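Local coordinates for protein oxygen-independent coproporphyrinogen III oxidase (Escherichia coli, PDB 1OLT) that catalyses the anaerobic oxidative decarboxylation of two propionate groups of coproporphyrinogen III to vinyl groups, a radical SAM step of heme biosynthesis, at residues F174-Q179 against N183-E188; L210-P215 against D268-T273; F240-L245 against A250-I255. All coordinates share one frame; numbering follows the deposited sequence.

Overall arrangement
From the N terminus, contact 1 comes first: it closes the short turn between helix 176-182 and helix 188-200, and its second segment sends Arg184 to the S-adenosylmethionine. Contact 2 then opens on strand 207-212 and closes on helix 263-279, packing the helix against the outer side of the strand. Contact 3 is nested inside that long loop, where the chain leaving strand 236-241 folds back on itself. Strands 207-212 and 236-241 pair in parallel, so contacts 2 and 3 are joined by backbone hydrogen bonds, probably Tyr212 O with Tyr242 N and Leu210 O with Phe240 N, while Val178 of contact 1 packs on Leu214 and Pro215 of contact 2. All three touch the same S-adenosylmethionine.

Contact 1. Residues F174-Q179 against N183-E188; sequences FNKEVQ and NREQDE. With SAM (S-adenosylmethionine), chain C.
Gln179 and Gln186 cross at about a right angle with their amide planes nearly perpendicular, and Gln179 OE1 accepts from Gln186 N at 3.2 Å, the donor lying well above the carbonyl plane. From the opposite face Lys176 NZ reaches the same OE1 at 2.8 Å, so two bonds grip this buried oxygen. The lysine gets there by bending at chi2 and chi3, which also sets its NZ 2.6 Å from Glu185 OE2 in a salt bridge approached from above the carboxylate plane. A water joins Gln179 NE2 to Gln186 O; Gln179 NE2 also donates to Asp173 O, and Gln186 NE2 to Val171 O.

Further out, Glu188 CG packs on Phe174 CE1 at 3.9 Å. Gln186 OE1 takes a bond from Arg184 NE (2.9 Å), a second-shell hold on a guanidinium whose NH1 and NH2 donate almost straight to SAM O and OXT, both at 2.9 Å. The extended arginine also touches the iron-sulfur cluster. Asn183 sits just past the helix with positive phi, and Arg184 N bonds to Gln179 O at 2.9 Å. The whole is a Schellman-terminated helix delivering a carboxylate-binding arginine to the radical SAM active site.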
loop_
_atom_site.group_PDB
_atom_site.type_symbol
_atom_site.label_atom_id
_atom_site.label_comp_id
_atom_site.label_asym_id
_atom_site.label_seq_id
_atom_site.Cartn_x
_atom_site.Cartn_y
_atom_site.Cartn_z
ATOM N N PHE A 174 12.912 12.827 -10.436
ATOM C CA PHE A 174 13.889 12.925 -11.509
ATOM C C PHE A 174 14.977 13.987 -11.298
ATOM O O PHE A 174 16.035 13.958 -11.959
ATOM C CB PHE A 174 13.193 13.284 -12.854
ATOM C CG PHE A 174 12.513 12.129 -13.487
ATOM C CD1 PHE A 174 13.212 10.977 -13.743
ATOM C CD2 PHE A 174 11.157 12.181 -13.810
ATOM C CE1 PHE A 174 12.581 9.845 -14.374
ATOM C CE2 PHE A 174 10.496 11.034 -14.423
ATOM C CZ PHE A 174 11.215 9.884 -14.702
ATOM N N ASN A 175 14.744 14.901 -10.378
ATOM C CA ASN A 175 15.705 15.961 -10.080
ATOM C C ASN A 175 17.039 15.396 -9.553
ATOM O O ASN A 175 17.086 14.625 -8.561
ATOM C CB ASN A 175 15.082 16.903 -9.051
ATOM C CG ASN A 175 15.962 18.101 -8.750
ATOM O OD1 ASN A 175 17.068 17.964 -8.153
ATOM N ND2 ASN A 175 15.527 19.280 -9.227
ATOM N N LYS A 176 18.116 15.732 -10.239
ATOM C CA LYS A 176 19.419 15.164 -9.962
ATOM C C LYS A 176 20.032 15.577 -8.600
ATOM O O LYS A 176 20.682 14.801 -7.971
ATOM C CB LYS A 176 20.411 15.538 -11.120
ATOM C CG LYS A 176 19.913 14.999 -12.529
ATOM C CD LYS A 176 19.614 13.439 -12.488
ATOM C CE LYS A 176 20.815 12.549 -12.417
ATOM N NZ LYS A 176 20.367 11.151 -12.457
ATOM N N GLU A 177 19.834 16.814 -8.183
ATOM C CA GLU A 177 20.289 17.264 -6.852
ATOM C C GLU A 177 19.550 16.513 -5.754
ATOM O O GLU A 177 20.144 16.058 -4.809
ATOM C CB GLU A 177 20.107 18.780 -6.705
ATOM C CG GLU A 177 20.435 19.268 -5.332
ATOM C CD GLU A 177 20.293 20.789 -5.185
ATOM O OE1 GLU A 177 19.400 21.410 -5.769
ATOM O OE2 GLU A 177 21.076 21.346 -4.421
ATOM N N VAL A 178 18.242 16.375 -5.886
ATOM C CA VAL A 178 17.445 15.639 -4.927
ATOM C C VAL A 178 17.948 14.171 -4.839
ATOM O O VAL A 178 18.151 13.617 -3.727
ATOM C CB VAL A 178 15.961 15.685 -5.281
ATOM C CG1 VAL A 178 15.184 14.806 -4.359
ATOM C CG2 VAL A 178 15.458 17.155 -5.236
ATOM N N GLN A 179 18.166 13.553 -5.999
ATOM C CA GLN A 179 18.685 12.163 -6.066
ATOM C C GLN A 179 20.004 12.039 -5.317
ATOM O O GLN A 179 20.191 11.099 -4.543
ATOM C CB GLN A 179 18.861 11.682 -7.502
ATOM C CG GLN A 179 17.542 11.495 -8.240
ATOM C CD GLN A 179 17.719 10.988 -9.651
ATOM O OE1 GLN A 179 18.845 10.708 -10.089
ATOM N NE2 GLN A 179 16.580 10.785 -10.348
ATOM N N ASN A 183 20.771 9.725 -2.025
ATOM C CA ASN A 183 21.470 8.528 -2.475
ATOM C C ASN A 183 20.646 7.652 -3.365
ATOM O O ASN A 183 20.669 6.420 -3.218
ATOM C CB ASN A 183 22.020 7.707 -1.266
ATOM C CG ASN A 183 23.064 6.714 -1.672
ATOM O OD1 ASN A 183 23.798 6.914 -2.710
ATOM N ND2 ASN A 183 23.197 5.597 -0.859
ATOM N N ARG A 184 19.907 8.272 -4.307
ATOM C CA ARG A 184 19.121 7.531 -5.259
ATOM C C ARG A 184 19.375 8.025 -6.701
ATOM O O ARG A 184 18.460 8.266 -7.482
ATOM C CB ARG A 184 17.624 7.544 -4.964
ATOM C CG ARG A 184 16.914 6.306 -5.676
ATOM C CD ARG A 184 15.560 6.470 -5.669
ATOM N NE ARG A 184 14.859 5.507 -6.470
ATOM C CZ ARG A 184 14.199 4.443 -6.034
ATOM N NH1 ARG A 184 14.216 4.075 -4.754
ATOM N NH2 ARG A 184 13.505 3.740 -6.929
ATOM N N GLU A 185 20.648 8.153 -7.034
ATOM C CA GLU A 185 21.059 8.452 -8.379
ATOM C C GLU A 185 20.514 7.327 -9.285
ATOM O O GLU A 185 20.694 6.167 -9.012
ATOM C CB GLU A 185 22.573 8.476 -8.486
ATOM C CG GLU A 185 23.086 8.596 -9.905
ATOM C CD GLU A 185 22.803 9.939 -10.477
ATOM O OE1 GLU A 185 22.815 10.908 -9.664
ATOM O OE2 GLU A 185 22.602 10.022 -11.756
ATOM N N GLN A 186 19.879 7.727 -10.363
ATOM C CA GLN A 186 19.281 6.816 -11.319
ATOM C C GLN A 186 19.267 7.445 -12.715
ATOM O O GLN A 186 19.332 8.729 -12.929
ATOM C CB GLN A 186 17.855 6.338 -10.809
ATOM C CG GLN A 186 17.012 7.321 -10.568
ATOM C CD GLN A 186 15.762 6.973 -9.715
ATOM O OE1 GLN A 186 15.515 5.841 -9.278
ATOM N NE2 GLN A 186 14.939 7.996 -9.565
ATOM N N ASP A 187 19.280 6.560 -13.692
ATOM C CA ASP A 187 19.443 7.015 -15.065
ATOM C C ASP A 187 18.050 7.238 -15.673
ATOM O O ASP A 187 17.319 6.311 -15.828
ATOM C CB ASP A 187 20.222 5.948 -15.832
ATOM C CG ASP A 187 20.556 6.369 -17.223
ATOM O OD1 ASP A 187 19.671 6.811 -18.008
ATOM O OD2 ASP A 187 21.699 6.278 -17.629
ATOM N N GLU A 188 17.724 8.490 -16.011
ATOM C CA GLU A 188 16.391 8.861 -16.490
ATOM C C GLU A 188 16.076 8.123 -17.803
ATOM O O GLU A 188 14.945 7.651 -18.010
ATOM C CB GLU A 188 16.328 10.354 -16.743
ATOM C CG GLU A 188 14.985 10.836 -17.249
ATOM C CD GLU A 188 14.940 12.362 -17.405
ATOM O OE1 GLU A 188 15.199 13.094 -16.443
ATOM O OE2 GLU A 188 14.732 12.800 -18.488
HETATM N N SAM C . 12.334 -0.943 -3.617
HETATM C CA SAM C . 11.710 -0.419 -4.824
HETATM C C SAM C . 12.106 1.024 -5.161
HETATM O O SAM C . 12.597 1.764 -4.240
HETATM O OXT SAM C . 11.979 1.326 -6.330
HETATM C CB SAM C . 10.190 -0.470 -4.575
HETATM C CG SAM C . 9.461 0.656 -3.893
HETATM S SD SAM C . 9.759 0.841 -2.153
HETATM C CE SAM C . 9.411 -0.775 -1.448
HETATM C "C5'" SAM C . 8.115 1.533 -1.577
HETATM C "C4'" SAM C . 7.854 3.078 -1.669
HETATM O "O4'" SAM C . 7.742 3.722 -0.406
HETATM C "C3'" SAM C . 8.975 3.843 -2.330
HETATM O "O3'" SAM C . 9.042 3.664 -3.749
HETATM C "C2'" SAM C . 8.752 5.283 -1.849
HETATM O "O2'" SAM C . 7.976 6.022 -2.792
HETATM C "C1'" SAM C . 7.942 5.107 -0.588
HETATM N N9 SAM C . 8.597 5.610 0.603
HETATM C C8 SAM C . 9.632 4.983 1.247
HETATM N N7 SAM C . 9.972 5.697 2.316
HETATM C C5 SAM C . 9.134 6.781 2.373
HETATM C C6 SAM C . 9.020 7.856 3.270
HETATM N N6 SAM C . 9.795 7.991 4.346
HETATM N N1 SAM C . 8.054 8.793 3.027
HETATM C C2 SAM C . 7.221 8.675 1.909
HETATM N N3 SAM C . 7.320 7.637 1.047
HETATM C C4 SAM C . 8.277 6.715 1.281
HETATM O O HOH W 1 16.680 12.586 -14.191
HETATM O O HOH W 2 19.631 10.787 -15.374
HETATM O O HOH W 3 16.883 10.079 -13.112
#

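Contact 2. Residues L210-P215 against D268-T273; sequences LIYGLP and DILQET. With SAM (S-adenosylmethionine), chain C.
Tyr212 meets helix 263-279 through both ends of its side chain. Its CB lies 3.6 Å from Ile269 CG2, while at the far end Tyr212 OH lies 3.7 Å from Leu270 CD2. The first torsion, with CG between the backbone N and the carbonyl carbon (chi1 74°), the crowded position, carries the ring across the helix, from Ile269 to Leu270. Tyrosine and isoleucine pass one another pointing opposite ways, with Ile269 CG2 against CB, CG and CD2 of the tyrosine. CG2, anti to the isoleucine backbone N, is the branch that touches Tyr212. Leu270 comes in at a slant, with both methyls gathered round the phenolic oxygen and CD1 4.0 Å from Tyr212 OH.

This is a strand of the parallel sheet of the radical SAM core, a partial TIM-type barrel, covered on its outer side by a helix. The two faces of the strand do different work: Tyr212 turns to the helix, whereas its neighbour Ile211 turns to the cofactor, its CG1 lying 3.6 Å from SAM O2' and its CD1 3.7 Å from SAM N3. Phe222 of helix 219-232 also touches Ile269, and Val239 and Asn241 of the next strand touch the tyrosine. Within the helix, Thr273 OG1 donates to Ile269 O at 2.7 Å from above the carbonyl plane, and Thr273 N uses the other face. After the strand, the chain turns at Gly213, which has positive phi, and Gln217 binds the backbone on both sides of the turn.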
loop_
_atom_site.group_PDB
_atom_site.type_symbol
_atom_site.label_atom_id
_atom_site.label_comp_id
_atom_site.label_asym_id
_atom_site.label_seq_id
_atom_site.Cartn_x
_atom_site.Cartn_y
_atom_site.Cartn_z
ATOM N N LEU A 210 6.297 8.559 -6.554
ATOM C CA LEU A 210 6.961 9.797 -6.393
ATOM C C LEU A 210 6.851 10.200 -4.913
ATOM O O LEU A 210 5.917 9.783 -4.216
ATOM C CB LEU A 210 6.394 10.899 -7.272
ATOM C CG LEU A 210 6.427 10.667 -8.774
ATOM C CD1 LEU A 210 5.593 11.766 -9.530
ATOM C CD2 LEU A 210 7.837 10.674 -9.200
ATOM N N ILE A 211 7.822 10.978 -4.443
ATOM C CA ILE A 211 7.755 11.574 -3.099
ATOM C C ILE A 211 7.954 13.074 -3.159
ATOM O O ILE A 211 8.886 13.577 -3.821
ATOM C CB ILE A 211 8.790 10.973 -2.146
ATOM C CG1 ILE A 211 8.721 9.454 -2.111
ATOM C CG2 ILE A 211 8.668 11.577 -0.765
ATOM C CD1 ILE A 211 9.934 8.821 -1.335
ATOM N N TYR A 212 7.061 13.809 -2.469
ATOM C CA TYR A 212 7.197 15.274 -2.320
ATOM C C TYR A 212 7.537 15.597 -0.862
ATOM O O TYR A 212 7.110 14.912 0.058
ATOM C CB TYR A 212 5.967 16.052 -2.843
ATOM C CG TYR A 212 4.738 16.001 -1.983
ATOM C CD1 TYR A 212 3.874 14.962 -2.072
ATOM C CD2 TYR A 212 4.465 17.017 -1.067
ATOM C CE1 TYR A 212 2.764 14.900 -1.303
ATOM C CE2 TYR A 212 3.313 16.972 -0.280
ATOM C CZ TYR A 212 2.509 15.881 -0.388
ATOM O OH TYR A 212 1.383 15.793 0.368
ATOM N N GLY A 213 8.340 16.611 -0.663
ATOM C CA GLY A 213 8.909 16.925 0.666
ATOM C C GLY A 213 10.366 16.488 0.897
ATOM O O GLY A 213 10.886 16.576 1.989
ATOM N N LEU A 214 11.008 15.975 -0.143
ATOM C CA LEU A 214 12.408 15.576 -0.077
ATOM C C LEU A 214 13.295 16.802 -0.066
ATOM O O LEU A 214 12.874 17.857 -0.515
ATOM C CB LEU A 214 12.737 14.686 -1.274
ATOM C CG LEU A 214 12.115 13.318 -1.344
ATOM C CD1 LEU A 214 12.479 12.580 -2.599
ATOM C CD2 LEU A 214 12.455 12.401 -0.128
ATOM N N PRO A 215 14.563 16.666 0.401
ATOM C CA PRO A 215 15.481 17.789 0.472
ATOM C C PRO A 215 15.676 18.461 -0.841
ATOM O O PRO A 215 15.842 17.860 -1.864
ATOM C CB PRO A 215 16.790 17.175 0.987
ATOM C CG PRO A 215 16.657 15.763 0.759
ATOM C CD PRO A 215 15.184 15.408 0.888
ATOM N N ASP A 268 1.988 23.951 -1.680
ATOM C CA ASP A 268 1.981 24.429 -3.062
ATOM C C ASP A 268 2.367 23.245 -4.010
ATOM O O ASP A 268 1.767 23.099 -5.049
ATOM C CB ASP A 268 2.915 25.589 -3.284
ATOM C CG ASP A 268 2.401 26.877 -2.649
ATOM O OD1 ASP A 268 1.191 26.987 -2.214
ATOM O OD2 ASP A 268 3.162 27.839 -2.572
ATOM N N ILE A 269 3.303 22.393 -3.600
ATOM C CA ILE A 269 3.646 21.178 -4.366
ATOM C C ILE A 269 2.442 20.318 -4.530
ATOM O O ILE A 269 2.140 19.871 -5.641
ATOM C CB ILE A 269 4.760 20.447 -3.793
ATOM C CG1 ILE A 269 6.022 21.251 -3.951
ATOM C CG2 ILE A 269 4.916 19.018 -4.524
ATOM C CD1 ILE A 269 7.199 20.706 -3.096
ATOM N N LEU A 270 1.687 20.121 -3.466
ATOM C CA LEU A 270 0.574 19.208 -3.526
ATOM C C LEU A 270 -0.555 19.786 -4.376
ATOM O O LEU A 270 -1.104 19.075 -5.204
ATOM C CB LEU A 270 0.068 18.875 -2.148
ATOM C CG LEU A 270 -1.149 17.961 -2.146
ATOM C CD1 LEU A 270 -0.865 16.688 -2.879
ATOM C CD2 LEU A 270 -1.613 17.685 -0.748
ATOM N N GLN A 271 -0.883 21.069 -4.177
ATOM C CA GLN A 271 -1.951 21.681 -4.889
ATOM C C GLN A 271 -1.678 21.677 -6.406
ATOM O O GLN A 271 -2.559 21.335 -7.189
ATOM C CB GLN A 271 -2.186 23.120 -4.417
ATOM C CG GLN A 271 -3.167 23.892 -5.329
ATOM C CD GLN A 271 -3.583 25.228 -4.751
ATOM O OE1 GLN A 271 -2.868 25.782 -3.909
ATOM N NE2 GLN A 271 -4.721 25.761 -5.224
ATOM N N GLU A 272 -0.457 22.027 -6.783
ATOM C CA GLU A 272 -0.076 22.114 -8.185
ATOM C C GLU A 272 -0.013 20.688 -8.817
ATOM O O GLU A 272 -0.409 20.493 -9.956
ATOM C CB GLU A 272 1.272 22.861 -8.322
ATOM C CG GLU A 272 1.208 24.305 -7.892
ATOM C CD GLU A 272 2.558 25.014 -7.830
ATOM O OE1 GLU A 272 3.613 24.441 -8.248
ATOM O OE2 GLU A 272 2.542 26.173 -7.354
ATOM N N THR A 273 0.417 19.710 -8.034
ATOM C CA THR A 273 0.470 18.317 -8.457
ATOM C C THR A 273 -0.923 17.815 -8.837
ATOM O O THR A 273 -1.109 17.221 -9.901
ATOM C CB THR A 273 1.106 17.459 -7.342
ATOM O OG1 THR A 273 2.511 17.793 -7.280
ATOM C CG2 THR A 273 1.079 16.029 -7.701
HETATM N N SAM C . 12.334 -0.943 -3.617
HETATM C CA SAM C . 11.710 -0.419 -4.824
HETATM C C SAM C . 12.106 1.024 -5.161
HETATM O O SAM C . 12.597 1.764 -4.240
HETATM O OXT SAM C . 11.979 1.326 -6.330
HETATM C CB SAM C . 10.190 -0.470 -4.575
HETATM C CG SAM C . 9.461 0.656 -3.893
HETATM S SD SAM C . 9.759 0.841 -2.153
HETATM C CE SAM C . 9.411 -0.775 -1.448
HETATM C "C5'" SAM C . 8.115 1.533 -1.577
HETATM C "C4'" SAM C . 7.854 3.078 -1.669
HETATM O "O4'" SAM C . 7.742 3.722 -0.406
HETATM C "C3'" SAM C . 8.975 3.843 -2.330
HETATM O "O3'" SAM C . 9.042 3.664 -3.749
HETATM C "C2'" SAM C . 8.752 5.283 -1.849
HETATM O "O2'" SAM C . 7.976 6.022 -2.792
HETATM C "C1'" SAM C . 7.942 5.107 -0.588
HETATM N N9 SAM C . 8.597 5.610 0.603
HETATM C C8 SAM C . 9.632 4.983 1.247
HETATM N N7 SAM C . 9.972 5.697 2.316
HETATM C C5 SAM C . 9.134 6.781 2.373
HETATM C C6 SAM C . 9.020 7.856 3.270
HETATM N N6 SAM C . 9.795 7.991 4.346
HETATM N N1 SAM C . 8.054 8.793 3.027
HETATM C C2 SAM C . 7.221 8.675 1.909
HETATM N N3 SAM C . 7.320 7.637 1.047
HETATM C C4 SAM C . 8.277 6.715 1.281
#

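Contact 3. Residues F240-L245 against A250-I255; sequences FNYAHL and AAQRKI. With SAM (S-adenosylmethionine), chain C.
Gln252 carries its CG beside the backbone N (chi1 -58°) and runs extended from there, which sends the amide straight at the chain 243-245. Tyr242 comes from the opposite direction, its CG anti to the backbone N (chi1 174°), and its OH ends 3.3 Å from Gln252 CD, the ring and amide planes being 66° apart. The imidazole of His244 lies alongside the glutamine, its plane nearly parallel to that of the amide.

The amide is used at both ends. Gln252 OE1 accepts from Leu245 N at 2.7 Å, in the carbonyl plane and on a lone pair, while Gln252 NE2 donates to Ala243 O at 2.9 Å along a less straight line. NE2 also donates to the backbone carbonyl of Phe68. One side chain thus pins two backbone positions of the segment that follows strand 236-241, a strand end of the radical SAM barrel where the adenine of a bound S-adenosylmethionine is read.

That reading is done by the backbone of Ala243. Its N donates to SAM N1 at 3.1 Å, almost straight, and its O accepts from SAM N6, so this carbonyl serves the adenine and the glutamine together. Phe240 lies beside the ribose, its edge toward O2', with CD2 3.4 Å from SAM O2'.

A hydrogen bond of 2.7 Å between Tyr242 OH and His244 ND1 ties the phenol oxygen to the imidazole edge; together with the bond from His244 NE2 to Asp257, it holds the histidine ring in its rotation. Ile255 packs against the phenol end, its CD1 3.5 Å from Tyr242 OH, and its CG2 lies farther off, by His244 CE1.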
loop_
_atom_site.group_PDB
_atom_site.type_symbol
_atom_site.label_atom_id
_atom_site.label_comp_id
_atom_site.label_asym_id
_atom_site.label_seq_id
_atom_site.Cartn_x
_atom_site.Cartn_y
_atom_site.Cartn_z
ATOM N N PHE A 240 3.638 10.308 -2.535
ATOM C CA PHE A 240 3.667 10.262 -1.074
ATOM C C PHE A 240 4.263 11.497 -0.502
ATOM O O PHE A 240 5.226 12.074 -1.031
ATOM C CB PHE A 240 4.515 9.057 -0.623
ATOM C CG PHE A 240 4.011 7.751 -1.167
ATOM C CD1 PHE A 240 2.764 7.274 -0.787
ATOM C CD2 PHE A 240 4.760 7.005 -2.035
ATOM C CE1 PHE A 240 2.272 6.040 -1.252
ATOM C CE2 PHE A 240 4.283 5.743 -2.513
ATOM C CZ PHE A 240 3.029 5.284 -2.131
ATOM N N ASN A 241 3.702 11.925 0.578
ATOM C CA ASN A 241 4.271 12.993 1.376
ATOM C C ASN A 241 5.483 12.395 2.170
ATOM O O ASN A 241 5.348 11.366 2.824
ATOM C CB ASN A 241 3.223 13.514 2.375
ATOM C CG ASN A 241 3.784 14.609 3.278
ATOM O OD1 ASN A 241 4.427 15.523 2.820
ATOM N ND2 ASN A 241 3.574 14.487 4.521
ATOM N N TYR A 242 6.638 13.045 2.131
ATOM C CA TYR A 242 7.819 12.461 2.810
ATOM C C TYR A 242 7.572 12.405 4.306
ATOM O O TYR A 242 7.367 13.406 4.938
ATOM C CB TYR A 242 9.083 13.262 2.472
ATOM C CG TYR A 242 10.306 12.820 3.225
ATOM C CD1 TYR A 242 10.648 11.481 3.311
ATOM C CD2 TYR A 242 11.079 13.744 3.895
ATOM C CE1 TYR A 242 11.787 11.092 4.016
ATOM C CE2 TYR A 242 12.153 13.368 4.640
ATOM C CZ TYR A 242 12.529 12.031 4.667
ATOM O OH TYR A 242 13.594 11.678 5.443
ATOM N N ALA A 243 7.670 11.219 4.880
ATOM C CA ALA A 243 7.594 11.075 6.338
ATOM C C ALA A 243 9.018 10.991 6.908
ATOM O O ALA A 243 9.757 10.013 6.635
ATOM C CB ALA A 243 6.856 9.805 6.693
ATOM N N HIS A 244 9.378 11.989 7.676
ATOM C CA HIS A 244 10.756 12.193 8.147
ATOM C C HIS A 244 10.772 11.895 9.640
ATOM O O HIS A 244 10.128 12.598 10.405
ATOM C CB HIS A 244 11.165 13.638 7.925
ATOM C CG HIS A 244 12.617 13.924 8.239
ATOM N ND1 HIS A 244 13.659 13.314 7.579
ATOM C CD2 HIS A 244 13.179 14.793 9.111
ATOM C CE1 HIS A 244 14.801 13.774 8.058
ATOM N NE2 HIS A 244 14.534 14.669 8.994
ATOM N N LEU A 245 11.435 10.841 10.058
ATOM C CA LEU A 245 11.480 10.504 11.480
ATOM C C LEU A 245 12.838 9.857 11.734
ATOM O O LEU A 245 12.891 8.628 11.869
ATOM C CB LEU A 245 10.304 9.546 11.868
ATOM C CG LEU A 245 10.061 9.400 13.394
ATOM C CD1 LEU A 245 9.882 10.693 14.062
ATOM C CD2 LEU A 245 8.839 8.476 13.644
ATOM N N ALA A 250 17.239 5.342 10.494
ATOM C CA ALA A 250 18.567 5.946 10.726
ATOM C C ALA A 250 19.156 6.612 9.490
ATOM O O ALA A 250 19.870 7.613 9.574
ATOM C CB ALA A 250 19.571 4.912 11.330
ATOM N N ALA A 251 18.856 6.105 8.338
ATOM C CA ALA A 251 19.449 6.742 7.083
ATOM C C ALA A 251 18.983 8.137 6.872
ATOM O O ALA A 251 19.709 8.990 6.320
ATOM C CB ALA A 251 19.135 5.943 5.900
ATOM N N GLN A 252 17.777 8.437 7.392
ATOM C CA GLN A 252 17.266 9.795 7.241
ATOM C C GLN A 252 18.090 10.815 7.997
ATOM O O GLN A 252 17.997 12.034 7.717
ATOM C CB GLN A 252 15.795 9.866 7.656
ATOM C CG GLN A 252 14.857 8.940 6.893
ATOM C CD GLN A 252 13.414 9.066 7.466
ATOM O OE1 GLN A 252 13.277 9.575 8.548
ATOM N NE2 GLN A 252 12.386 8.689 6.698
ATOM N N ARG A 253 18.963 10.352 8.898
ATOM C CA ARG A 253 19.921 11.282 9.551
ATOM C C ARG A 253 20.878 11.881 8.580
ATOM O O ARG A 253 21.429 12.916 8.859
ATOM C CB ARG A 253 20.677 10.650 10.739
ATOM C CG ARG A 253 19.738 9.984 11.737
ATOM C CD ARG A 253 20.409 9.161 12.835
ATOM N NE ARG A 253 19.403 8.283 13.370
ATOM C CZ ARG A 253 19.627 7.206 14.088
ATOM N NH1 ARG A 253 20.860 6.837 14.399
ATOM N NH2 ARG A 253 18.604 6.474 14.438
ATOM N N LYS A 254 21.021 11.274 7.408
ATOM C CA LYS A 254 21.881 11.853 6.356
ATOM C C LYS A 254 21.219 12.959 5.613
ATOM O O LYS A 254 21.874 13.626 4.819
ATOM C CB LYS A 254 22.322 10.741 5.374
ATOM C CG LYS A 254 23.254 9.756 6.065
ATOM C CD LYS A 254 24.210 9.019 5.141
ATOM C CE LYS A 254 25.443 8.466 5.904
ATOM N NZ LYS A 254 26.656 9.134 5.402
ATOM N N ILE A 255 19.911 13.144 5.826
ATOM C CA ILE A 255 19.169 14.217 5.230
ATOM C C ILE A 255 19.230 15.419 6.197
ATOM O O ILE A 255 18.979 15.292 7.356
ATOM C CB ILE A 255 17.722 13.734 4.923
ATOM C CG1 ILE A 255 17.754 12.752 3.755
ATOM C CG2 ILE A 255 16.809 14.878 4.597
ATOM C CD1 ILE A 255 16.456 12.110 3.458
HETATM N N SAM C . 12.334 -0.943 -3.617
HETATM C CA SAM C . 11.710 -0.419 -4.824
HETATM C C SAM C . 12.106 1.024 -5.161
HETATM O O SAM C . 12.597 1.764 -4.240
HETATM O OXT SAM C . 11.979 1.326 -6.330
HETATM C CB SAM C . 10.190 -0.470 -4.575
HETATM C CG SAM C . 9.461 0.656 -3.893
HETATM S SD SAM C . 9.759 0.841 -2.153
HETATM C CE SAM C . 9.411 -0.775 -1.448
HETATM C "C5'" SAM C . 8.115 1.533 -1.577
HETATM C "C4'" SAM C . 7.854 3.078 -1.669
HETATM O "O4'" SAM C . 7.742 3.722 -0.406
HETATM C "C3'" SAM C . 8.975 3.843 -2.330
HETATM O "O3'" SAM C . 9.042 3.664 -3.749
HETATM C "C2'" SAM C . 8.752 5.283 -1.849
HETATM O "O2'" SAM C . 7.976 6.022 -2.792
HETATM C "C1'" SAM C . 7.942 5.107 -0.588
HETATM N N9 SAM C . 8.597 5.610 0.603
HETATM C C8 SAM C . 9.632 4.983 1.247
HETATM N N7 SAM C . 9.972 5.697 2.316
HETATM C C5 SAM C . 9.134 6.781 2.373
HETATM C C6 SAM C . 9.020 7.856 3.270
HETATM N N6 SAM C . 9.795 7.991 4.346
HETATM N N1 SAM C . 8.054 8.793 3.027
HETATM C C2 SAM C . 7.221 8.675 1.909
HETATM N N3 SAM C . 7.320 7.637 1.047
HETATM C C4 SAM C . 8.277 6.715 1.281
HETATM O O HOH W 4 17.714 14.513 9.585
#